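Local coordinates for periplasmic binding protein (Veillonella parvula, PDB 4OVK) that probably binds a solute, not identified here, in the periplasm and delivers it to an ABC transporter, at residues A[240-245]-A[268-273]; A[182-187]-A[234-239]; A[246-251]-A[261-266]. One frame throughout, in Å; residues are numbered along the deposited sequence.

Contact 1 (A[240-245]-A[268-273]); sequences DSIRPD and VYKAPM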
loop_
_atom_site.group_PDB
_atom_site.type_symbol
_atom_site.label_atom_id
_atom_site.label_comp_id
_atom_site.label_asym_id
_atom_site.label_seq_id
_atom_site.Cartn_x
_atom_site.Cartn_y
_atom_site.Cartn_z
ATOM N N ASP A 240 5.646 -7.269 -9.817
ATOM C CA ASP A 240 6.269 -8.207 -10.730
ATOM C C ASP A 240 6.733 -9.414 -9.927
ATOM O O ASP A 240 6.957 -9.304 -8.716
ATOM C CB ASP A 240 7.484 -7.512 -11.358
ATOM C CG ASP A 240 8.108 -8.313 -12.456
ATOM O OD1 ASP A 240 7.639 -8.205 -13.602
ATOM O OD2 ASP A 240 9.064 -9.067 -12.171
ATOM N N SER A 241 6.920 -10.551 -10.596
ATOM C CA SER A 241 7.375 -11.774 -9.917
ATOM C C SER A 241 8.853 -11.766 -9.520
ATOM O O SER A 241 9.294 -12.690 -8.859
ATOM C CB SER A 241 7.146 -12.997 -10.817
ATOM O OG SER A 241 8.129 -13.063 -11.864
ATOM N N ILE A 242 9.617 -10.754 -9.929
ATOM C CA ILE A 242 11.063 -10.754 -9.718
ATOM C C ILE A 242 11.428 -10.991 -8.243
ATOM O O ILE A 242 10.824 -10.425 -7.329
ATOM C CB ILE A 242 11.713 -9.473 -10.282
ATOM C CG1 ILE A 242 13.244 -9.576 -10.274
ATOM C CG2 ILE A 242 11.235 -8.242 -9.526
ATOM C CD1 ILE A 242 13.920 -8.399 -10.949
ATOM N N ARG A 243 12.393 -11.875 -8.023
ATOM C CA ARG A 243 12.861 -12.201 -6.684
ATOM C C ARG A 243 14.375 -12.114 -6.633
ATOM O O ARG A 243 15.005 -12.063 -7.671
ATOM C CB ARG A 243 12.385 -13.596 -6.299
ATOM C CG ARG A 243 10.933 -13.567 -5.898
ATOM C CD ARG A 243 10.404 -14.920 -5.529
ATOM N NE ARG A 243 9.042 -14.778 -5.044
ATOM C CZ ARG A 243 8.322 -15.768 -4.548
ATOM N NH1 ARG A 243 8.837 -16.980 -4.464
ATOM N NH2 ARG A 243 7.086 -15.540 -4.121
ATOM N N PRO A 244 14.965 -12.078 -5.423
ATOM C CA PRO A 244 16.417 -11.867 -5.349
ATOM C C PRO A 244 17.293 -12.870 -6.130
ATOM O O PRO A 244 18.268 -12.468 -6.762
ATOM C CB PRO A 244 16.694 -11.950 -3.848
ATOM C CG PRO A 244 15.414 -11.489 -3.217
ATOM C CD PRO A 244 14.355 -12.110 -4.083
ATOM N N ASP A 245 16.959 -14.151 -6.084
ATOM C CA ASP A 245 17.741 -15.149 -6.809
ATOM C C ASP A 245 17.732 -14.929 -8.335
ATOM O O ASP A 245 18.660 -15.362 -9.022
ATOM C CB ASP A 245 17.301 -16.574 -6.438
ATOM C CG ASP A 245 17.860 -17.038 -5.088
ATOM O OD1 ASP A 245 18.730 -16.352 -4.501
ATOM O OD2 ASP A 245 17.428 -18.111 -4.609
ATOM N N VAL A 268 19.926 -7.633 -1.929
ATOM C CA VAL A 268 18.760 -7.535 -2.823
ATOM C C VAL A 268 17.573 -8.145 -2.099
ATOM O O VAL A 268 17.583 -9.332 -1.734
ATOM C CB VAL A 268 18.961 -8.296 -4.146
ATOM C CG1 VAL A 268 17.772 -8.088 -5.085
ATOM C CG2 VAL A 268 20.258 -7.890 -4.828
ATOM N N TYR A 269 16.547 -7.332 -1.889
ATOM C CA TYR A 269 15.429 -7.697 -1.025
ATOM C C TYR A 269 14.087 -7.501 -1.712
ATOM O O TYR A 269 13.828 -6.426 -2.257
ATOM C CB TYR A 269 15.436 -6.822 0.211
ATOM C CG TYR A 269 16.726 -6.865 1.004
ATOM C CD1 TYR A 269 17.053 -7.969 1.769
ATOM C CD2 TYR A 269 17.614 -5.792 0.983
ATOM C CE1 TYR A 269 18.237 -7.998 2.511
ATOM C CE2 TYR A 269 18.777 -5.808 1.719
ATOM C CZ TYR A 269 19.092 -6.919 2.478
ATOM O OH TYR A 269 20.266 -6.933 3.217
ATOM N N LYS A 270 13.231 -8.519 -1.647
ATOM C CA LYS A 270 11.832 -8.378 -2.073
ATOM C C LYS A 270 10.988 -7.625 -1.036
ATOM O O LYS A 270 10.936 -7.995 0.149
ATOM C CB LYS A 270 11.232 -9.755 -2.325
ATOM C CG LYS A 270 9.810 -9.781 -2.876
ATOM C CD LYS A 270 9.760 -9.352 -4.325
ATOM C CE LYS A 270 8.531 -9.902 -5.020
ATOM N NZ LYS A 270 8.402 -9.395 -6.403
ATOM N N ALA A 271 10.303 -6.577 -1.476
ATOM C CA ALA A 271 9.466 -5.807 -0.562
ATOM C C ALA A 271 8.381 -6.689 0.053
ATOM O O ALA A 271 7.793 -7.528 -0.636
ATOM C CB ALA A 271 8.817 -4.641 -1.277
ATOM N N PRO A 272 8.094 -6.490 1.338
ATOM C CA PRO A 272 6.983 -7.218 1.948
ATOM C C PRO A 272 5.619 -6.842 1.376
ATOM O O PRO A 272 5.458 -5.798 0.713
ATOM C CB PRO A 272 7.050 -6.807 3.417
ATOM C CG PRO A 272 8.397 -6.247 3.605
ATOM C CD PRO A 272 8.758 -5.607 2.308
HETATM N N MSE A 273 4.653 -7.709 1.633
HETATM C CA MSE A 273 3.258 -7.444 1.312
HETATM C C MSE A 273 2.383 -8.017 2.395
HETATM O O MSE A 273 2.456 -9.198 2.692
HETATM C CB MSE A 273 2.953 -8.065 -0.039
HETATM C CG MSE A 273 1.451 -8.062 -0.292
HETATM SE SE MSE A 273 1.193 -8.365 -2.198
HETATM C CE MSE A 273 1.023 -10.309 -2.024
#

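Contact 2 (A[182-187]-A[234-239]); sequences LYLQNK and IILSNF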
loop_
_atom_site.group_PDB
_atom_site.type_symbol
_atom_site.label_atom_id
_atom_site.label_comp_id
_atom_site.label_asym_id
_atom_site.label_seq_id
_atom_site.Cartn_x
_atom_site.Cartn_y
_atom_site.Cartn_z
ATOM N N LEU A 182 18.250 1.435 -4.654
ATOM C CA LEU A 182 17.500 1.370 -5.911
ATOM C C LEU A 182 16.209 0.590 -5.655
ATOM O O LEU A 182 16.247 -0.520 -5.106
ATOM C CB LEU A 182 18.310 0.634 -6.974
ATOM C CG LEU A 182 17.645 0.549 -8.354
ATOM C CD1 LEU A 182 17.554 1.935 -8.976
ATOM C CD2 LEU A 182 18.414 -0.401 -9.251
ATOM N N TYR A 183 15.071 1.167 -6.039
ATOM C CA TYR A 183 13.797 0.468 -5.958
ATOM C C TYR A 183 13.453 0.004 -7.377
ATOM O O TYR A 183 13.077 0.805 -8.231
ATOM C CB TYR A 183 12.722 1.384 -5.361
ATOM C CG TYR A 183 11.634 0.677 -4.547
ATOM C CD1 TYR A 183 10.779 -0.237 -5.134
ATOM C CD2 TYR A 183 11.470 0.936 -3.189
ATOM C CE1 TYR A 183 9.776 -0.865 -4.398
ATOM C CE2 TYR A 183 10.490 0.302 -2.440
ATOM C CZ TYR A 183 9.637 -0.590 -3.051
ATOM O OH TYR A 183 8.645 -1.201 -2.312
ATOM N N LEU A 184 13.666 -1.285 -7.628
ATOM C CA LEU A 184 13.484 -1.886 -8.943
ATOM C C LEU A 184 12.075 -2.467 -9.052
ATOM O O LEU A 184 11.677 -3.293 -8.227
ATOM C CB LEU A 184 14.565 -2.970 -9.171
ATOM C CG LEU A 184 14.569 -3.740 -10.501
ATOM C CD1 LEU A 184 14.832 -2.834 -11.702
ATOM C CD2 LEU A 184 15.613 -4.858 -10.453
ATOM N N GLN A 185 11.307 -2.020 -10.051
ATOM C CA GLN A 185 9.923 -2.478 -10.192
ATOM C C GLN A 185 9.800 -3.894 -10.741
ATOM O O GLN A 185 8.949 -4.675 -10.283
ATOM C CB GLN A 185 9.102 -1.558 -11.100
ATOM C CG GLN A 185 7.596 -1.732 -10.869
ATOM C CD GLN A 185 6.717 -0.881 -11.774
ATOM O OE1 GLN A 185 5.579 -0.562 -11.427
ATOM N NE2 GLN A 185 7.227 -0.528 -12.941
ATOM N N ASN A 186 10.611 -4.212 -11.747
ATOM C CA ASN A 186 10.363 -5.403 -12.565
ATOM C C ASN A 186 11.619 -5.928 -13.266
ATOM O O ASN A 186 12.727 -5.491 -12.957
ATOM C CB ASN A 186 9.235 -5.110 -13.564
ATOM C CG ASN A 186 9.526 -3.939 -14.470
ATOM O OD1 ASN A 186 10.672 -3.664 -14.810
ATOM N ND2 ASN A 186 8.467 -3.258 -14.904
ATOM N N LYS A 187 11.428 -6.857 -14.206
ATOM C CA LYS A 187 12.519 -7.464 -14.973
ATOM C C LYS A 187 12.879 -6.683 -16.235
ATOM O O LYS A 187 13.668 -7.165 -17.059
ATOM C CB LYS A 187 12.142 -8.897 -15.357
ATOM C CG LYS A 187 11.807 -9.773 -14.159
ATOM C CD LYS A 187 11.565 -11.225 -14.545
ATOM C CE LYS A 187 10.126 -11.479 -14.916
ATOM N NZ LYS A 187 9.174 -11.263 -13.799
ATOM N N ILE A 234 19.191 -3.019 -3.056
ATOM C CA ILE A 234 18.146 -3.057 -4.093
ATOM C C ILE A 234 16.893 -3.630 -3.442
ATOM O O ILE A 234 16.956 -4.674 -2.794
ATOM C CB ILE A 234 18.551 -3.938 -5.299
ATOM C CG1 ILE A 234 19.775 -3.352 -6.020
ATOM C CG2 ILE A 234 17.382 -4.086 -6.282
ATOM C CD1 ILE A 234 20.443 -4.319 -6.991
ATOM N N ILE A 235 15.776 -2.916 -3.577
ATOM C CA ILE A 235 14.485 -3.397 -3.136
ATOM C C ILE A 235 13.689 -3.730 -4.395
ATOM O O ILE A 235 13.666 -2.940 -5.341
ATOM C CB ILE A 235 13.753 -2.342 -2.287
ATOM C CG1 ILE A 235 14.584 -2.019 -1.026
ATOM C CG2 ILE A 235 12.350 -2.804 -1.935
ATOM C CD1 ILE A 235 14.080 -0.817 -0.300
ATOM N N LEU A 236 13.077 -4.911 -4.411
ATOM C CA LEU A 236 12.290 -5.380 -5.547
ATOM C C LEU A 236 10.818 -5.197 -5.222
ATOM O O LEU A 236 10.370 -5.606 -4.168
ATOM C CB LEU A 236 12.567 -6.861 -5.823
ATOM C CG LEU A 236 14.025 -7.284 -6.023
ATOM C CD1 LEU A 236 14.137 -8.794 -6.110
ATOM C CD2 LEU A 236 14.626 -6.645 -7.256
ATOM N N SER A 237 10.057 -4.605 -6.142
ATOM C CA SER A 237 8.651 -4.360 -5.895
ATOM C C SER A 237 7.784 -5.622 -6.028
ATOM O O SER A 237 8.242 -6.653 -6.517
ATOM C CB SER A 237 8.140 -3.277 -6.849
ATOM O OG SER A 237 7.588 -3.861 -8.006
ATOM N N ASN A 238 6.522 -5.507 -5.607
ATOM C CA ASN A 238 5.505 -6.567 -5.780
ATOM C C ASN A 238 4.630 -6.384 -7.015
ATOM O O ASN A 238 3.620 -7.087 -7.182
ATOM C CB ASN A 238 4.618 -6.671 -4.532
ATOM C CG ASN A 238 5.353 -7.284 -3.357
ATOM O OD1 ASN A 238 5.789 -6.587 -2.457
ATOM N ND2 ASN A 238 5.515 -8.590 -3.385
ATOM N N PHE A 239 5.011 -5.466 -7.899
ATOM C CA PHE A 239 4.319 -5.325 -9.195
ATOM C C PHE A 239 4.654 -6.456 -10.168
ATOM O O PHE A 239 4.021 -6.588 -11.217
ATOM C CB PHE A 239 4.682 -3.989 -9.855
ATOM C CG PHE A 239 4.001 -2.800 -9.248
ATOM C CD1 PHE A 239 4.568 -2.122 -8.179
ATOM C CD2 PHE A 239 2.793 -2.331 -9.777
ATOM C CE1 PHE A 239 3.940 -1.010 -7.630
ATOM C CE2 PHE A 239 2.166 -1.220 -9.231
ATOM C CZ PHE A 239 2.738 -0.560 -8.158
#

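Contact 3 (A[246-251]-A[261-266]); sequences DIYQDK and KAVKTH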
loop_
_atom_site.group_PDB
_atom_site.type_symbol
_atom_site.label_atom_id
_atom_site.label_comp_id
_atom_site.label_asym_id
_atom_site.label_seq_id
_atom_site.Cartn_x
_atom_site.Cartn_y
_atom_site.Cartn_z
ATOM N N ASP A 246 16.723 -14.228 -8.860
ATOM C CA ASP A 246 16.716 -13.847 -10.296
ATOM C C ASP A 246 17.863 -12.894 -10.656
ATOM O O ASP A 246 18.429 -12.952 -11.760
ATOM C CB ASP A 246 15.383 -13.194 -10.673
ATOM C CG ASP A 246 14.183 -14.120 -10.439
ATOM O OD1 ASP A 246 14.363 -15.369 -10.494
ATOM O OD2 ASP A 246 13.061 -13.600 -10.198
ATOM N N ILE A 247 18.194 -12.018 -9.716
ATOM C CA ILE A 247 19.311 -11.094 -9.864
ATOM C C ILE A 247 20.632 -11.818 -9.561
ATOM O O ILE A 247 21.579 -11.729 -10.332
ATOM C CB ILE A 247 19.158 -9.883 -8.909
ATOM C CG1 ILE A 247 17.916 -9.038 -9.234
ATOM C CG2 ILE A 247 20.413 -9.021 -8.910
ATOM C CD1 ILE A 247 17.909 -8.351 -10.578
ATOM N N TYR A 248 20.694 -12.530 -8.435
ATOM C CA TYR A 248 21.927 -13.228 -8.040
ATOM C C TYR A 248 22.418 -14.222 -9.099
ATOM O O TYR A 248 23.625 -14.368 -9.312
ATOM C CB TYR A 248 21.733 -13.967 -6.703
ATOM C CG TYR A 248 21.458 -13.074 -5.502
ATOM C CD1 TYR A 248 22.136 -11.869 -5.323
ATOM C CD2 TYR A 248 20.537 -13.452 -4.530
ATOM C CE1 TYR A 248 21.884 -11.062 -4.223
ATOM C CE2 TYR A 248 20.279 -12.654 -3.422
ATOM C CZ TYR A 248 20.951 -11.462 -3.272
ATOM O OH TYR A 248 20.724 -10.680 -2.164
ATOM N N GLN A 249 21.481 -14.906 -9.760
ATOM C CA GLN A 249 21.824 -15.898 -10.781
ATOM C C GLN A 249 21.711 -15.374 -12.221
ATOM O O GLN A 249 21.738 -16.158 -13.173
ATOM C CB GLN A 249 20.954 -17.134 -10.606
ATOM C CG GLN A 249 21.057 -17.778 -9.231
ATOM C CD GLN A 249 20.473 -19.183 -9.211
ATOM O OE1 GLN A 249 20.588 -19.935 -10.187
ATOM N NE2 GLN A 249 19.846 -19.546 -8.101
ATOM N N ASP A 250 21.598 -14.056 -12.375
ATOM C CA ASP A 250 21.526 -13.396 -13.689
ATOM C C ASP A 250 20.602 -14.135 -14.645
ATOM O O ASP A 250 21.008 -14.604 -15.706
ATOM C CB ASP A 250 22.930 -13.199 -14.298
ATOM C CG ASP A 250 23.608 -11.923 -13.808
ATOM O OD1 ASP A 250 23.002 -10.820 -13.911
ATOM O OD2 ASP A 250 24.757 -12.023 -13.328
ATOM N N LYS A 251 19.346 -14.243 -14.236
ATOM C CA LYS A 251 18.320 -14.866 -15.052
ATOM C C LYS A 251 17.684 -13.904 -16.042
ATOM O O LYS A 251 16.886 -14.334 -16.871
ATOM C CB LYS A 251 17.242 -15.447 -14.158
ATOM C CG LYS A 251 17.760 -16.457 -13.146
ATOM C CD LYS A 251 16.591 -17.070 -12.391
ATOM C CE LYS A 251 17.031 -17.769 -11.122
ATOM N NZ LYS A 251 15.871 -18.192 -10.294
ATOM N N LYS A 261 27.351 -3.562 -6.309
ATOM C CA LYS A 261 27.626 -3.735 -4.868
ATOM C C LYS A 261 26.511 -4.508 -4.143
ATOM O O LYS A 261 26.784 -5.477 -3.440
ATOM C CB LYS A 261 27.857 -2.381 -4.180
ATOM C CG LYS A 261 29.158 -1.676 -4.563
ATOM C CD LYS A 261 29.166 -0.238 -4.034
ATOM C CE LYS A 261 30.461 0.492 -4.334
ATOM N NZ LYS A 261 30.389 1.914 -3.888
ATOM N N ALA A 262 25.260 -4.089 -4.330
ATOM C CA ALA A 262 24.118 -4.778 -3.704
ATOM C C ALA A 262 24.078 -6.265 -4.037
ATOM O O ALA A 262 23.656 -7.070 -3.218
ATOM C CB ALA A 262 22.787 -4.122 -4.090
ATOM N N VAL A 263 24.525 -6.623 -5.238
ATOM C CA VAL A 263 24.488 -8.005 -5.690
ATOM C C VAL A 263 25.651 -8.794 -5.090
ATOM O O VAL A 263 25.463 -9.905 -4.584
ATOM C CB VAL A 263 24.471 -8.080 -7.229
ATOM C CG1 VAL A 263 24.467 -9.530 -7.704
ATOM C CG2 VAL A 263 23.250 -7.342 -7.761
ATOM N N LYS A 264 26.845 -8.211 -5.122
ATOM C CA LYS A 264 28.034 -8.859 -4.559
ATOM C C LYS A 264 27.934 -9.067 -3.046
ATOM O O LYS A 264 28.450 -10.059 -2.517
ATOM C CB LYS A 264 29.291 -8.056 -4.914
ATOM C CG LYS A 264 29.584 -8.036 -6.410
ATOM C CD LYS A 264 30.951 -7.444 -6.721
ATOM C CE LYS A 264 30.966 -5.936 -6.546
ATOM N NZ LYS A 264 32.346 -5.385 -6.637
ATOM N N THR A 265 27.261 -8.139 -2.359
ATOM C CA THR A 265 27.085 -8.205 -0.904
ATOM C C THR A 265 25.743 -8.810 -0.477
ATOM O O THR A 265 25.426 -8.806 0.712
ATOM C CB THR A 265 27.228 -6.806 -0.257
ATOM O OG1 THR A 265 26.274 -5.899 -0.820
ATOM C CG2 THR A 265 28.652 -6.254 -0.463
ATOM N N HIS A 266 24.958 -9.309 -1.441
ATOM C CA HIS A 266 23.690 -9.997 -1.168
ATOM C C HIS A 266 22.728 -9.121 -0.359
ATOM O O HIS A 266 22.213 -9.518 0.704
ATOM C CB HIS A 266 23.911 -11.366 -0.503
ATOM C CG HIS A 266 24.584 -12.365 -1.394
ATOM N ND1 HIS A 266 23.887 -13.168 -2.272
ATOM C CD2 HIS A 266 25.890 -12.683 -1.551
ATOM C CE1 HIS A 266 24.733 -13.938 -2.933
ATOM N NE2 HIS A 266 25.955 -13.663 -2.513
#

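Contact 1 (A[240-245]-A[268-273])
Lys270 NZ donates to two backbone carbonyls of the loop 240-243, Asp240 O at 2.7 Å and Ile242 O at 2.8 Å. Neither carbonyl is met head-on. The C=O...N angle is 157° at Asp240 and 147° at Ile242, with the amine tilted somewhat from each carbonyl plane. Ser237 O, outside the pair, is a third acceptor. Three carbonyls thus grip one buried amine, which would probably favour its charged form. CG of Lys270 lies anti to the backbone N, and the bend at chi2 (73°) sets CD 3.4 Å from Ile242 O.

Beside the lysine, the Pro244 ring packs against the backbone of strand 268-270. Its CG is 3.4 Å from Val268 O, and its CB is 4.2 Å from Val268 CG1. Strand 268-270 is an outermost strand of the parallel sheet in the C-terminal part of the chain, next to strand 233-236. The contact therefore ties the loop after strand 233-236, and the start of helix 244-248, to that sheet's border.

Further out, the loop is shaped by an Asx turn. Asp240 OD2 accepts from Ile242 N at 2.9 Å, on its anti side. The same OD2 forms a salt bridge with Lys187, which also bonds Ser241 OG. Ile335 and Asn336 of helix 333-336 pack against Pro244, and Asn336 OD1 accepts from Lys270 N.

Contact 2 (A[182-187]-A[234-239])
Ile234 stands beside Leu182 as the first of three parallel bridges, and its CG2 rests 4.2 Å from Leu184 CB. Strands 180-184 and 233-236 are neighbours in a four-stranded parallel sheet of the periplasmic binding protein fold. The axes of the short segments 182-184 and 234-236 run 24° apart.

Ile235 comes next. Its N donates to Leu182 O, and its O accepts from Leu184 N. On the face of the sheet shared with Tyr183, its CG2 lies over one face of the phenol ring, 3.8 Å from the centroid and 19° off the normal. This is a CH-pi contact. CG2 lies anti to the backbone N of Ile235, which directs that methyl to the ring. The ring also meets Ser237 CB at its edge, 3.8 Å from CE1, while its OH bonds Asp279 OD1. An alanine at Tyr183 would probably leave a gap against Ile235 CG2 and Ser237 CB, and Asp279 without this hydroxyl partner.

Leu236 turns to the other face, where it lies side by side with Leu184, their CD2 atoms 3.8 Å apart. Ser237 then takes over with polar bonds. Its N donates to Leu184 O, and its OG donates to Gln185 O at 2.8 Å, in the carbonyl plane on a lone pair. OG also accepts from Phe239 N at 3.0 Å, forming an ST turn. Phe239 follows, with Gln185 OE1 over one ring face, 3.5 Å from CG and offset toward the rim. Amide and ring planes are 66° apart. Arg277 makes a cation-pi contact with the same ring.

The apolar, backbone-bonded strand pair gives way at Ser237 to polar bonds, and its hydroxyl, both donor and acceptor, probably fixes the turn toward Phe239.

Contact 3 (A[246-251]-A[261-266])
The Tyr248 ring has His266 ND1 over the centre of one face, 3.4 Å above the plane. Ala262 O lies near the ring plane at its edge, though only at 4.5 Å from CE1. The imidazole presents its edge to the phenol face, with centroids 4.5 Å apart and planes at 51°. This is an edge-to-face pair, though well short of perpendicular. Over the centre of one imidazole face sits Val263 O.

The contact joins two short helices, 244-248 and 261-264, and each ends in a Schellman motif. In the first, Asp250 is the C-prime residue with positive phi. Lys251 N bonds Asp246 O, and Asp250 N bonds Ile247 O. In the second, His266 is C-prime: Arg267 N bonds Ala262 O, while His266 N makes a weak bond to Val263 O. The positive phi of His266 (56°) turns the chain at the very residue that meets Tyr248.

CG of Tyr248 lies anti to its carbonyl carbon (chi1 -64°), and the ring reaches across to the end of helix 261-264. The hydroxyl passes close to the His266 backbone, 3.2 Å from CA. Its hydrogen-bond partner is Val268 N, at the start of the next strand. The ring also touches Val263, with CD1 4.1 Å from its CG1.

Deeper in, Ile247 and Val263 cross at about a right angle. Leu252 and Trp257 also touch Ile247. At the end of the first helix, Lys251 NZ and Asp246 OD1 form a salt bridge within the segment at 3.2 Å. In the second, Lys261 O accepts from both Thr265 N and Thr265 OG1, the hydroxyl coming from above the carbonyl plane. The tightest carbon pair is Ile247 CG2 to Val263 CG2, at 3.5 Å.

Contacts 1 and 2 involve strands of one four-stranded parallel sheet; contact 3 joins two short helices beside it. Contacts 1 and 2 are mostly buried. Contact 2 pairs two strands inside the sheet through backbone bonding and apolar contact. Contact 1 lies at an outermost strand, where a buried lysine amine bonded to loop carbonyls joins a loop to the strand. Contact 3 is more peripheral, with a buried Ile247-Val263 pair and an exposed histidine at its rim. Contacts 1 and 3 share helix 244-248. A probable hydrogen bond between Tyr269 O and Leu236 N links contacts 1 and 2, and Ile234 CG1 packs on Ala262 CB between contacts 2 and 3.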